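Local atomic coordinates of beta-galactoside alpha-2,6-sialyltransferase (Photobacterium sp., PDB entry 2Z4T), a protein that probably transfers sialic acid from a CMP-activated donor to the galactose of acceptors such as lactose, forming an alpha-2,6 linkage. Residues N173-P177 with H204-L209. Sequence-based numbering, arbitrary orientation.
Sequences NNHTP and HSFDNL. With GLC (alpha-D-glucopyranose), chain B; GAL (beta-D-galactopyranose), chain C.
Start at Asn173 and Asn174, both with positive phi (50° and 71°), which turn the irregular loop between strand 166-168 and helix 178-190. Asn174, chi1 m, sends its ND2 to O1 of the glucose in a weak hydrogen bond (3.5 Å); its carbonyl O accepts from a water at 2.7 Å that in turn takes Asn208 ND2 at 2.9 Å, an amide also bonded to Ser200. At His175 the backbone extends (-127/163), and the m rotamer drops the imidazole onto the start of helix 205-216. Its NE2 meets His204 ND1 at 2.9 Å in a hydrogen bond, the two rings rim to rim with planes at 38°, while Asp207 CB lies over the His175 ring face, 3.8 Å from the centroid, a CH-pi contact. Thr176 sets the register, its CA 4.9 Å from that of Asn208. It grips that residue twice: Thr176 N donates to Asn208 OD1 (3.2 Å), and Thr176 OG1 to Asn208 O (2.5 Å). Pro177 sits at the N-cap position of helix 178-190, as His204 does for helix 205-216. With ND1 engaged by His175, His204 turns NE2 to galactose O4 (3.1 Å) and O3 (3.2 Å); His123 and Asp232 also bind this sugar. The arrangement is that of a GT-B glycosyltransferase's acceptor site, here holding lactose, this side of it formed by loops that follow strands 166-168 and 194-201 of the first Rossmann-like domain.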
loop_
_atom_site.group_PDB
_atom_site.type_symbol
_atom_site.label_atom_id
_atom_site.label_comp_id
_atom_site.label_asym_id
_atom_site.label_seq_id
_atom_site.Cartn_x
_atom_site.Cartn_y
_atom_site.Cartn_z
ATOM N N ASN A 173 -14.235 -10.520 -7.066
ATOM C CA ASN A 173 -13.235 -11.340 -7.751
ATOM C C ASN A 173 -11.835 -10.718 -7.630
ATOM O O ASN A 173 -11.051 -10.727 -8.597
ATOM C CB ASN A 173 -13.602 -11.533 -9.236
ATOM C CG ASN A 173 -14.995 -12.122 -9.426
ATOM O OD1 ASN A 173 -15.356 -13.106 -8.767
ATOM N ND2 ASN A 173 -15.790 -11.521 -10.329
ATOM N N ASN A 174 -11.555 -10.141 -6.457
ATOM C CA ASN A 174 -10.250 -9.549 -6.140
ATOM C C ASN A 174 -9.906 -8.261 -6.845
ATOM O O ASN A 174 -8.764 -7.788 -6.745
ATOM C CB ASN A 174 -9.146 -10.560 -6.410
ATOM C CG ASN A 174 -9.268 -11.769 -5.529
ATOM O OD1 ASN A 174 -9.706 -11.667 -4.377
ATOM N ND2 ASN A 174 -8.881 -12.920 -6.050
ATOM N N HIS A 175 -10.879 -7.707 -7.565
ATOM C CA HIS A 175 -10.640 -6.525 -8.366
ATOM C C HIS A 175 -11.628 -5.379 -8.076
ATOM O O HIS A 175 -12.690 -5.567 -7.458
ATOM C CB HIS A 175 -10.616 -6.897 -9.860
ATOM C CG HIS A 175 -9.603 -7.952 -10.204
ATOM N ND1 HIS A 175 -9.920 -9.092 -10.912
ATOM C CD2 HIS A 175 -8.282 -8.052 -9.913
ATOM C CE1 HIS A 175 -8.843 -9.847 -11.045
ATOM N NE2 HIS A 175 -7.833 -9.236 -10.453
ATOM N N THR A 176 -11.226 -4.188 -8.507
ATOM C CA THR A 176 -12.076 -3.005 -8.577
ATOM C C THR A 176 -13.536 -3.385 -8.805
ATOM O O THR A 176 -13.870 -4.003 -9.815
ATOM C CB THR A 176 -11.589 -2.082 -9.729
ATOM O OG1 THR A 176 -10.201 -1.779 -9.523
ATOM C CG2 THR A 176 -12.400 -0.793 -9.818
ATOM N N PRO A 177 -14.404 -3.050 -7.842
ATOM C CA PRO A 177 -15.818 -3.317 -7.993
ATOM C C PRO A 177 -16.545 -2.234 -8.772
ATOM O O PRO A 177 -16.113 -1.081 -8.786
ATOM C CB PRO A 177 -16.313 -3.355 -6.551
ATOM C CG PRO A 177 -15.378 -2.429 -5.800
ATOM C CD PRO A 177 -14.070 -2.447 -6.534
ATOM N N HIS A 204 -2.023 -7.248 -11.316
ATOM C CA HIS A 204 -3.477 -7.125 -11.487
ATOM C C HIS A 204 -3.935 -5.722 -11.918
ATOM O O HIS A 204 -5.124 -5.408 -11.786
ATOM C CB HIS A 204 -4.185 -7.501 -10.174
ATOM C CG HIS A 204 -4.033 -8.940 -9.807
ATOM N ND1 HIS A 204 -4.996 -9.883 -10.094
ATOM C CD2 HIS A 204 -3.013 -9.608 -9.217
ATOM C CE1 HIS A 204 -4.574 -11.069 -9.690
ATOM N NE2 HIS A 204 -3.371 -10.931 -9.166
ATOM N N SER A 205 -3.001 -4.894 -12.415
ATOM C CA SER A 205 -3.305 -3.492 -12.764
ATOM C C SER A 205 -4.544 -3.418 -13.672
ATOM O O SER A 205 -5.227 -2.381 -13.705
ATOM C CB SER A 205 -2.097 -2.592 -13.117
ATOM O OG SER A 205 -1.082 -3.254 -13.848
ATOM N N PHE A 206 -4.769 -4.411 -14.534
ATOM C CA PHE A 206 -5.090 -4.135 -15.897
ATOM C C PHE A 206 -6.601 -4.184 -15.495
ATOM O O PHE A 206 -7.346 -3.228 -15.707
ATOM C CB PHE A 206 -4.812 -5.267 -16.895
ATOM C CG PHE A 206 -5.596 -5.125 -18.208
ATOM C CD1 PHE A 206 -4.986 -4.618 -19.349
ATOM C CD2 PHE A 206 -6.957 -5.468 -18.276
ATOM C CE1 PHE A 206 -5.707 -4.458 -20.545
ATOM C CE2 PHE A 206 -7.696 -5.320 -19.463
ATOM C CZ PHE A 206 -7.073 -4.809 -20.602
ATOM N N ASP A 207 -7.010 -5.280 -14.825
ATOM C CA ASP A 207 -8.378 -5.466 -14.299
ATOM C C ASP A 207 -8.785 -4.517 -13.172
ATOM O O ASP A 207 -9.978 -4.305 -12.946
ATOM C CB ASP A 207 -8.583 -6.885 -13.779
ATOM C CG ASP A 207 -8.829 -7.908 -14.890
ATOM O OD1 ASP A 207 -9.234 -7.541 -16.005
ATOM O OD2 ASP A 207 -8.609 -9.107 -14.637
ATOM N N ASN A 208 -7.817 -3.959 -12.449
ATOM C CA ASN A 208 -8.149 -2.935 -11.462
ATOM C C ASN A 208 -8.333 -1.543 -12.072
ATOM O O ASN A 208 -9.167 -0.765 -11.603
ATOM C CB ASN A 208 -7.106 -2.881 -10.351
ATOM C CG ASN A 208 -7.167 -4.089 -9.439
ATOM O OD1 ASN A 208 -8.212 -4.749 -9.315
ATOM N ND2 ASN A 208 -6.041 -4.392 -8.783
ATOM N N LEU A 209 -7.556 -1.215 -13.106
ATOM C CA LEU A 209 -7.493 0.174 -13.555
ATOM C C LEU A 209 -8.273 0.426 -14.807
ATOM O O LEU A 209 -8.896 1.476 -14.943
ATOM C CB LEU A 209 -6.064 0.666 -13.681
ATOM C CG LEU A 209 -5.288 0.604 -12.365
ATOM C CD1 LEU A 209 -3.990 1.319 -12.539
ATOM C CD2 LEU A 209 -6.055 1.194 -11.198
HETATM C C1 GLC B . -8.656 -15.874 -2.601
HETATM C C2 GLC B . -7.494 -15.084 -1.994
HETATM C C3 GLC B . -6.690 -14.451 -3.128
HETATM C C4 GLC B . -6.269 -15.475 -4.200
HETATM C C5 GLC B . -7.504 -16.312 -4.632
HETATM C C6 GLC B . -7.348 -17.457 -5.653
HETATM O O1 GLC B . -9.496 -15.036 -3.390
HETATM O O2 GLC B . -7.929 -14.053 -1.136
HETATM O O3 GLC B . -5.601 -13.749 -2.587
HETATM O O4 GLC B . -5.724 -14.748 -5.284
HETATM O O5 GLC B . -8.114 -16.860 -3.466
HETATM O O6 GLC B . -6.029 -17.724 -6.085
HETATM C C1 GAL C . -4.339 -14.823 -5.534
HETATM C C2 GAL C . -4.144 -14.464 -7.006
HETATM C C3 GAL C . -2.650 -14.427 -7.321
HETATM C C4 GAL C . -1.907 -13.539 -6.315
HETATM C C5 GAL C . -2.251 -13.906 -4.869
HETATM C C6 GAL C . -1.696 -12.907 -3.849
HETATM O O2 GAL C . -4.837 -15.399 -7.818
HETATM O O3 GAL C . -2.440 -13.951 -8.642
HETATM O O4 GAL C . -2.240 -12.193 -6.578
HETATM O O5 GAL C . -3.649 -13.902 -4.716
HETATM O O6 GAL C . -0.285 -12.927 -3.780
HETATM O O HOH W 1 -6.344 -6.612 -6.918
#